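Local coordinates for DNA repair protein RAD2 (Saccharomyces cerevisiae, PDB 4Q0W) that cuts single-stranded DNA at junctions with duplex during nucleotide excision repair, as a magnesium-dependent endonuclease of the XPG/RAD2 family, at residues Ser4-Asp7 with Ile8-Pro11; Lys249-Gly252 with Pro253-Ile257. One frame throughout, in Å; residues are numbered along the deposited sequence.

Contact 1 of 2, residues Ser4-Asp7 with Ile8-Pro11. With nucleotides of chain C.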
ATOM      1  N   SER A   4      -0.912   4.461 -13.194  1.00 17.98           N
ATOM      2  CA  SER A   4      -0.508   3.049 -13.104  1.00 19.56           C
ATOM      3  C   SER A   4      -0.355   2.361 -14.456  1.00 19.73           C
ATOM      4  O   SER A   4      -0.083   1.154 -14.518  1.00 21.25           O
ATOM      5  CB  SER A   4      -1.485   2.214 -12.247  1.00 18.56           C
ATOM      6  OG  SER A   4      -1.650   2.756 -10.958  1.00 27.92           O
ATOM      7  N   PHE A   5      -0.543   3.096 -15.539  1.00 14.97           N
ATOM      8  CA  PHE A   5      -0.512   2.451 -16.837  1.00 21.51           C
ATOM      9  C   PHE A   5       0.843   1.819 -17.178  1.00 26.50           C
ATOM     10  O   PHE A   5       0.897   0.765 -17.817  1.00 24.44           O
ATOM     11  CB  PHE A   5      -0.931   3.392 -17.959  1.00 17.64           C
ATOM     12  CG  PHE A   5      -1.065   2.695 -19.268  1.00 24.95           C
ATOM     13  CD1 PHE A   5      -2.116   1.809 -19.483  1.00 38.33           C
ATOM     14  CD2 PHE A   5      -0.110   2.854 -20.258  1.00 26.81           C
ATOM     15  CE1 PHE A   5      -2.228   1.124 -20.686  1.00 36.20           C
ATOM     16  CE2 PHE A   5      -0.220   2.179 -21.465  1.00 28.70           C
ATOM     17  CZ  PHE A   5      -1.282   1.317 -21.677  1.00 29.23           C
ATOM     18  N   TRP A   6       1.931   2.463 -16.765  1.00 20.08           N
ATOM     19  CA  TRP A   6       3.254   1.922 -17.051  1.00 25.40           C
ATOM     20  C   TRP A   6       3.477   0.620 -16.288  1.00 21.42           C
ATOM     21  O   TRP A   6       4.223  -0.241 -16.742  1.00 24.44           O
ATOM     22  CB  TRP A   6       4.352   2.945 -16.752  1.00 19.01           C
ATOM     23  CG  TRP A   6       4.392   4.060 -17.762  1.00 22.50           C
ATOM     24  CD1 TRP A   6       4.124   5.388 -17.540  1.00 19.45           C
ATOM     25  CD2 TRP A   6       4.697   3.945 -19.158  1.00 16.26           C
ATOM     26  NE1 TRP A   6       4.250   6.097 -18.707  1.00 23.33           N
ATOM     27  CE2 TRP A   6       4.606   5.239 -19.718  1.00 20.55           C
ATOM     28  CE3 TRP A   6       5.045   2.873 -19.992  1.00 20.44           C
ATOM     29  CZ2 TRP A   6       4.855   5.491 -21.070  1.00 20.21           C
ATOM     30  CZ3 TRP A   6       5.289   3.119 -21.330  1.00 19.50           C
ATOM     31  CH2 TRP A   6       5.196   4.422 -21.860  1.00 23.64           C
ATOM     32  N   ASP A   7       2.810   0.469 -15.144  1.00 22.29           N
ATOM     33  CA  ASP A   7       2.847  -0.792 -14.404  1.00 26.91           C
ATOM     34  C   ASP A   7       2.222  -1.907 -15.231  1.00 30.23           C
ATOM     35  O   ASP A   7       2.658  -3.060 -15.183  1.00 29.87           O
ATOM     36  CB  ASP A   7       2.096  -0.680 -13.081  1.00 30.10           C
ATOM     37  CG  ASP A   7       2.770   0.257 -12.101  1.00 38.57           C
ATOM     38  OD1 ASP A   7       3.994   0.478 -12.226  1.00 40.59           O
ATOM     39  OD2 ASP A   7       2.071   0.763 -11.199  1.00 45.55           O
ATOM     40  N   ILE A   8       1.195  -1.554 -15.997  1.00 20.38           N
ATOM     41  CA  ILE A   8       0.515  -2.530 -16.837  1.00 24.42           C
ATOM     42  C   ILE A   8       1.303  -2.800 -18.126  1.00 23.81           C
ATOM     43  O   ILE A   8       1.407  -3.943 -18.560  1.00 21.15           O
ATOM     44  CB  ILE A   8      -0.932  -2.079 -17.156  1.00 20.29           C
ATOM     45  CG1 ILE A   8      -1.771  -2.070 -15.870  1.00 22.05           C
ATOM     46  CG2 ILE A   8      -1.564  -2.992 -18.187  1.00 19.09           C
ATOM     47  CD1 ILE A   8      -3.068  -1.265 -15.982  1.00 18.86           C
ATOM     48  N   ALA A   9       1.869  -1.757 -18.730  1.00 19.90           N
ATOM     49  CA  ALA A   9       2.573  -1.924 -20.010  1.00 22.17           C
ATOM     50  C   ALA A   9       4.031  -2.382 -19.851  1.00 17.00           C
ATOM     51  O   ALA A   9       4.615  -2.951 -20.783  1.00 15.38           O
ATOM     52  CB  ALA A   9       2.494  -0.643 -20.841  1.00 18.81           C
ATOM     53  N   GLY A  10       4.600  -2.120 -18.672  1.00 23.22           N
ATOM     54  CA  GLY A  10       5.993  -2.424 -18.363  1.00 23.04           C
ATOM     55  C   GLY A  10       6.544  -3.735 -18.899  1.00 26.54           C
ATOM     56  O   GLY A  10       7.529  -3.724 -19.642  1.00 29.14           O
ATOM     57  N   PRO A  11       5.903  -4.871 -18.555  1.00 30.23           N
ATOM     58  CA  PRO A  11       6.463  -6.158 -18.982  1.00 25.38           C
ATOM     59  C   PRO A  11       6.503  -6.345 -20.487  1.00 26.10           C
ATOM     60  O   PRO A  11       7.110  -7.316 -20.925  1.00 25.86           O
ATOM     61  CB  PRO A  11       5.529  -7.201 -18.332  1.00 24.34           C
ATOM     62  CG  PRO A  11       4.300  -6.462 -17.967  1.00 35.18           C
ATOM     63  CD  PRO A  11       4.724  -5.046 -17.684  1.00 28.12           C
TER
ATOM     64  P    DA C   5       2.857   9.265 -16.499  1.00 35.24           P
ATOM     65  OP1  DA C   5       2.746   8.496 -17.777  1.00 25.11           O
ATOM     66  OP2  DA C   5       1.689   9.353 -15.577  1.00 29.29           O
ATOM     67  O5'  DA C   5       4.090   8.737 -15.613  1.00 32.65           O
ATOM     68  C5'  DA C   5       5.415   8.746 -16.185  1.00 32.20           C
ATOM     69  C4'  DA C   5       6.426   8.126 -15.242  1.00 31.49           C
ATOM     70  O4'  DA C   5       6.679   9.033 -14.140  1.00 27.49           O
ATOM     71  C3'  DA C   5       6.020   6.791 -14.618  1.00 33.83           C
ATOM     72  O3'  DA C   5       7.145   5.922 -14.700  1.00 36.03           O
ATOM     73  C2'  DA C   5       5.653   7.154 -13.171  1.00 31.77           C
ATOM     74  C1'  DA C   5       6.559   8.356 -12.903  1.00 35.43           C
ATOM     75  N9   DA C   5       6.064   9.368 -11.966  1.00 35.57           N
ATOM     76  C8   DA C   5       4.836   9.987 -11.972  1.00 28.64           C
ATOM     77  N7   DA C   5       4.697  10.882 -11.017  1.00 34.06           N
ATOM     78  C5   DA C   5       5.920  10.859 -10.347  1.00 28.90           C
ATOM     79  C6   DA C   5       6.410  11.573  -9.231  1.00 31.17           C
ATOM     80  N6   DA C   5       5.691  12.498  -8.577  1.00 31.16           N
ATOM     81  N1   DA C   5       7.673  11.304  -8.819  1.00 32.31           N
ATOM     82  C2   DA C   5       8.390  10.387  -9.480  1.00 28.00           C
ATOM     83  N3   DA C   5       8.034   9.650 -10.536  1.00 31.91           N
ATOM     84  C4   DA C   5       6.774   9.934 -10.922  1.00 32.86           C
TER
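The rings of F5 and W6 both approach the methyl of A9, each obliquely: F5 CE2 lies 4.0 Å from A9 CB, and W6 CE3 is the looser neighbour, 4.4 Å from A9 CB. The other end of the indole is given to DNA. At its edge, near the ring plane, NE1 donates a bent hydrogen bond to OP1 of nucleotide DA5 of chain C, 3.0 Å long with an N-H...O angle of 132°. Around the same indole, K205 makes a cation-pi contact and Y217 an edge-to-face ring pair. F5 CG is anti to the backbone N (chi1 -173°), which brings the end of this ring back along the helix to A9 although its CB points away. This is one short turn of helix at the N terminus of the XPG N-domain, 5-9, running on into a 3-10 segment at G10 and P11. A9 N bonds to F5 O at 2.9 Å and G10 N to W6 O at 2.7 Å. I8 N has two weaker acceptors, S4 O and F5 O. With a leucine in place of W6, the DA5 phosphate would probably be held less firmly, one N-H donor short, and K205 and Y217 would be left without the ring they pack against. The indole is about 6 Å, side chain to side chain, from D192, which probably binds magnesium, so the phosphate contact lies close to the probable metal site. On the helix side remote from the indole, I8 sets CB 3.4 Å from F5 O, and its side chain packs on L240 and L228. P11 CD rests 3.8 Å from D7 O where the helix gives way to the 3-10 turn.

Contact 2 of 2, residues Lys249-Gly252 with Pro253-Ile257; sequences KGMG and PVSSI. With K (potassium ion), chain F; nucleotides of chain D.
Helix 230-240, helix 253-263 and the loop joining them are consistent with the helix-3-turn-helix (H3TH) DNA-binding motif of this family, and a potassium ion sits at the loop. M251 O and OP2 of DC10 of chain D both bind the potassium, as do L248 O and three waters. The DA9 phosphate of chain D sits at the helix N terminus: S255 N bonds to its OP1 at 3.0 Å and V254 N to its OP2 at 3.2 Å. A chi1 of -45° puts S255 OG beside its own backbone N, on the side facing the phosphate, but its 2.4 Å distance to OP1 of DA9 is too short to be trusted. The helix end would probably favour the anion. G250 N donates to OP1 of DC10 at 2.7 Å. Within the turn, G252 O accepts twice, from S256 N at 2.9 Å, nearly along the C=O axis, and from S256 OG at 2.8 Å, lying 47° above the carbonyl plane. The bent M251 chain brings CE 3.8 Å from S255 CB. K296 bonds to G250 O, S256 packs on helix 230-240, and P253 and I257 lean on helix 5-9.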
ATOM      1  N   LYS A 249     -12.927   5.150  -7.573  1.00 21.22           N
ATOM      2  CA  LYS A 249     -12.300   4.791  -6.306  1.00 24.12           C
ATOM      3  C   LYS A 249     -12.176   3.272  -6.192  1.00 19.30           C
ATOM      4  O   LYS A 249     -13.093   2.531  -6.564  1.00 19.03           O
ATOM      5  CB  LYS A 249     -13.099   5.341  -5.127  1.00 25.16           C
ATOM      6  CG  LYS A 249     -12.568   4.881  -3.771  1.00 31.65           C
ATOM      7  CD  LYS A 249     -13.365   5.449  -2.611  1.00 29.78           C
ATOM      8  CE  LYS A 249     -12.778   4.974  -1.281  1.00 41.89           C
ATOM      9  NZ  LYS A 249     -13.582   5.436  -0.117  1.00 51.88           N
ATOM     10  N   GLY A 250     -11.028   2.804  -5.716  1.00 23.37           N
ATOM     11  CA  GLY A 250     -10.824   1.382  -5.524  1.00 23.48           C
ATOM     12  C   GLY A 250     -10.282   0.681  -6.758  1.00 24.56           C
ATOM     13  O   GLY A 250      -9.847  -0.468  -6.670  1.00 20.68           O
ATOM     14  N   MET A 251     -10.306   1.356  -7.909  1.00 18.61           N
ATOM     15  CA  MET A 251      -9.783   0.735  -9.119  1.00 20.64           C
ATOM     16  C   MET A 251      -8.295   1.038  -9.351  1.00 19.04           C
ATOM     17  O   MET A 251      -7.934   2.077  -9.915  1.00 17.41           O
ATOM     18  CB  MET A 251     -10.597   1.129 -10.352  1.00 16.06           C
ATOM     19  CG  MET A 251     -12.046   0.656 -10.330  1.00 20.92           C
ATOM     20  SD  MET A 251     -12.248  -1.128 -10.607  1.00 29.89           S
ATOM     21  CE  MET A 251     -12.648  -1.639  -8.926  1.00 22.89           C
ATOM     22  N   GLY A 252      -7.439   0.114  -8.925  1.00 17.02           N
ATOM     23  CA  GLY A 252      -6.028   0.173  -9.265  1.00 16.15           C
ATOM     24  C   GLY A 252      -5.767  -0.706 -10.477  1.00 19.25           C
ATOM     25  O   GLY A 252      -6.716  -1.227 -11.070  1.00 19.67           O
ATOM     26  N   PRO A 253      -4.483  -0.881 -10.847  1.00 17.23           N
ATOM     27  CA  PRO A 253      -4.154  -1.600 -12.081  1.00 20.49           C
ATOM     28  C   PRO A 253      -4.651  -3.039 -12.069  1.00 19.82           C
ATOM     29  O   PRO A 253      -5.005  -3.554 -13.133  1.00 21.55           O
ATOM     30  CB  PRO A 253      -2.617  -1.555 -12.127  1.00 19.04           C
ATOM     31  CG  PRO A 253      -2.184  -1.234 -10.712  1.00 20.13           C
ATOM     32  CD  PRO A 253      -3.283  -0.400 -10.137  1.00 16.63           C
ATOM     33  N   VAL A 254      -4.678  -3.681 -10.900  1.00 18.26           N
ATOM     34  CA  VAL A 254      -5.121  -5.068 -10.830  1.00 21.45           C
ATOM     35  C   VAL A 254      -6.616  -5.170 -11.106  1.00 22.38           C
ATOM     36  O   VAL A 254      -7.050  -5.924 -11.979  1.00 23.21           O
ATOM     37  CB  VAL A 254      -4.862  -5.689  -9.451  1.00 22.07           C
ATOM     38  CG1 VAL A 254      -5.384  -7.129  -9.418  1.00 27.79           C
ATOM     39  CG2 VAL A 254      -3.376  -5.655  -9.112  1.00 31.39           C
ATOM     40  N   SER A 255      -7.400  -4.419 -10.343  1.00 20.39           N
ATOM     41  CA  SER A 255      -8.851  -4.493 -10.451  1.00 26.51           C
ATOM     42  C   SER A 255      -9.327  -3.999 -11.815  1.00 21.13           C
ATOM     43  O   SER A 255     -10.292  -4.532 -12.368  1.00 22.10           O
ATOM     44  CB  SER A 255      -9.503  -3.676  -9.335  1.00 23.44           C
ATOM     45  OG  SER A 255      -8.882  -3.931  -8.090  1.00 24.48           O
ATOM     46  N   SER A 256      -8.648  -2.989 -12.358  1.00 17.87           N
ATOM     47  CA  SER A 256      -9.076  -2.393 -13.623  1.00 18.04           C
ATOM     48  C   SER A 256      -8.884  -3.372 -14.771  1.00 18.96           C
ATOM     49  O   SER A 256      -9.768  -3.532 -15.621  1.00 15.49           O
ATOM     50  CB  SER A 256      -8.325  -1.092 -13.888  1.00 15.56           C
ATOM     51  OG  SER A 256      -8.613  -0.155 -12.869  1.00 17.00           O
ATOM     52  N   ILE A 257      -7.731  -4.032 -14.791  1.00 18.15           N
ATOM     53  CA  ILE A 257      -7.467  -5.061 -15.791  1.00 21.14           C
ATOM     54  C   ILE A 257      -8.504  -6.187 -15.676  1.00 22.04           C
ATOM     55  O   ILE A 257      -9.008  -6.668 -16.691  1.00 21.86           O
ATOM     56  CB  ILE A 257      -6.030  -5.629 -15.670  1.00 26.55           C
ATOM     57  CG1 ILE A 257      -5.019  -4.605 -16.164  1.00 18.82           C
ATOM     58  CG2 ILE A 257      -5.861  -6.906 -16.513  1.00 24.69           C
ATOM     59  CD1 ILE A 257      -5.179  -4.279 -17.643  1.00 18.90           C
TER
HETATM   60  K     K F1002      -8.488   4.864  -8.658  1.00 49.46           K
ATOM     61  P    DA D   9      -5.665  -2.634  -7.219  1.00 22.74           P
ATOM     62  OP1  DA D   9      -6.895  -2.586  -8.053  1.00 23.09           O
ATOM     63  OP2  DA D   9      -4.338  -2.611  -7.887  1.00 19.36           O
ATOM     64  O5'  DA D   9      -5.731  -1.449  -6.141  1.00 22.74           O
ATOM     65  C5'  DA D   9      -6.862  -1.367  -5.279  1.00 20.76           C
ATOM     66  C4'  DA D   9      -6.726  -0.178  -4.352  1.00 22.20           C
ATOM     67  O4'  DA D   9      -5.611  -0.388  -3.446  1.00 22.58           O
ATOM     68  C3'  DA D   9      -6.460   1.167  -5.027  1.00 25.74           C
ATOM     69  O3'  DA D   9      -7.371   2.071  -4.437  1.00 27.70           O
ATOM     70  C2'  DA D   9      -5.001   1.494  -4.689  1.00 22.29           C
ATOM     71  C1'  DA D   9      -4.858   0.804  -3.336  1.00 24.67           C
ATOM     72  N9   DA D   9      -3.521   0.350  -2.977  1.00 26.78           N
ATOM     73  C8   DA D   9      -2.709  -0.473  -3.718  1.00 23.83           C
ATOM     74  N7   DA D   9      -1.567  -0.736  -3.139  1.00 26.19           N
ATOM     75  C5   DA D   9      -1.634  -0.051  -1.932  1.00 24.43           C
ATOM     76  C6   DA D   9      -0.719   0.071  -0.868  1.00 25.04           C
ATOM     77  N6   DA D   9       0.477  -0.540  -0.874  1.00 23.91           N
ATOM     78  N1   DA D   9      -1.085   0.837   0.192  1.00 23.43           N
ATOM     79  C2   DA D   9      -2.290   1.436   0.169  1.00 25.02           C
ATOM     80  N3   DA D   9      -3.226   1.397  -0.790  1.00 18.38           N
ATOM     81  C4   DA D   9      -2.834   0.626  -1.814  1.00 19.97           C
ATOM     82  P    DC D  10      -7.502   3.578  -4.988  1.00 27.37           P
ATOM     83  OP1  DC D  10      -8.893   3.996  -4.651  1.00 24.38           O
ATOM     84  OP2  DC D  10      -7.000   3.669  -6.383  1.00 22.26           O
ATOM     85  O5'  DC D  10      -6.489   4.396  -4.069  1.00 22.41           O
ATOM     86  C5'  DC D  10      -6.810   4.398  -2.683  1.00 27.21           C
ATOM     87  C4'  DC D  10      -5.783   5.211  -1.933  1.00 32.80           C
ATOM     88  O4'  DC D  10      -4.548   4.466  -1.837  1.00 26.83           O
ATOM     89  C3'  DC D  10      -5.440   6.559  -2.569  1.00 29.52           C
ATOM     90  O3'  DC D  10      -5.733   7.506  -1.549  1.00 42.05           O
ATOM     91  C2'  DC D  10      -3.948   6.447  -2.913  1.00 29.95           C
ATOM     92  C1'  DC D  10      -3.475   5.373  -1.929  1.00 26.51           C
ATOM     93  N1   DC D  10      -2.310   4.514  -2.284  1.00 26.85           N
ATOM     94  C2   DC D  10      -1.244   4.442  -1.376  1.00 21.54           C
ATOM     95  O2   DC D  10      -1.306   5.115  -0.343  1.00 26.65           O
ATOM     96  N3   DC D  10      -0.176   3.659  -1.663  1.00 23.05           N
ATOM     97  C4   DC D  10      -0.161   2.955  -2.793  1.00 24.10           C
ATOM     98  N4   DC D  10       0.914   2.192  -3.017  1.00 21.39           N
ATOM     99  C5   DC D  10      -1.246   3.006  -3.733  1.00 23.47           C
ATOM    100  C6   DC D  10      -2.296   3.789  -3.444  1.00 23.32           C
ATOM    101  P    DG D   8      -3.258  -8.759  -5.597  1.00 52.96           P
ATOM    102  OP1  DG D   8      -4.124  -9.476  -6.567  1.00 41.04           O
ATOM    103  OP2  DG D   8      -1.789  -8.662  -5.780  1.00 39.53           O
ATOM    104  O5'  DG D   8      -3.774  -7.251  -5.428  1.00 36.27           O
ATOM    105  C5'  DG D   8      -5.141  -7.062  -5.134  1.00 26.43           C
ATOM    106  C4'  DG D   8      -5.336  -5.612  -4.776  1.00 34.52           C
ATOM    107  O4'  DG D   8      -4.741  -5.349  -3.483  1.00 25.55           O
ATOM    108  C3'  DG D   8      -4.717  -4.638  -5.778  1.00 24.21           C
ATOM    109  O3'  DG D   8      -5.832  -3.969  -6.342  1.00 24.19           O
ATOM    110  C2'  DG D   8      -3.771  -3.771  -4.935  1.00 20.53           C
ATOM    111  C1'  DG D   8      -4.242  -4.034  -3.509  1.00 28.07           C
ATOM    112  N9   DG D   8      -3.209  -3.919  -2.484  1.00 26.87           N
ATOM    113  C8   DG D   8      -1.968  -4.516  -2.417  1.00 27.27           C
ATOM    114  N7   DG D   8      -1.298  -4.183  -1.345  1.00 24.22           N
ATOM    115  C5   DG D   8      -2.154  -3.325  -0.657  1.00 27.78           C
ATOM    116  C6   DG D   8      -1.985  -2.646   0.571  1.00 23.81           C
ATOM    117  O6   DG D   8      -1.005  -2.679   1.323  1.00 20.70           O
ATOM    118  N1   DG D   8      -3.098  -1.872   0.894  1.00 22.93           N
ATOM    119  C2   DG D   8      -4.237  -1.777   0.121  1.00 26.50           C
ATOM    120  N2   DG D   8      -5.232  -0.993   0.574  1.00 22.45           N
ATOM    121  N3   DG D   8      -4.404  -2.411  -1.029  1.00 25.82           N
ATOM    122  C4   DG D   8      -3.326  -3.156  -1.352  1.00 25.72           C
TER
HETATM  123  O   HOH W   1      -6.206   5.201  -9.914  1.00 21.74           O
HETATM  124  O   HOH W   2      -8.827   7.002  -7.282  1.00 24.71           O
HETATM  125  O   HOH W   3      -8.550   7.092  -9.976  1.00 29.40           O

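From the N terminus, contact 1 comes first, within helix 5-9 and the turn that follows; contact 2 opens far later, where the loop after helix 230-240 enters helix 253-263. Each is local, closing only a helical turn, and the two stand in series with neither nesting nor crossing. They nevertheless touch, their centres about 13 Å apart: S4 OG packs 3.6 Å from P253 CD, I8 CG1 3.9 Å from P253 CB, and I8 CD1 3.9 Å from I257 CG1. The chain's first helix is thus tied to the DNA-binding helix of the I-domain, and the two contacts hold phosphates of different DNA strands, chains C and D.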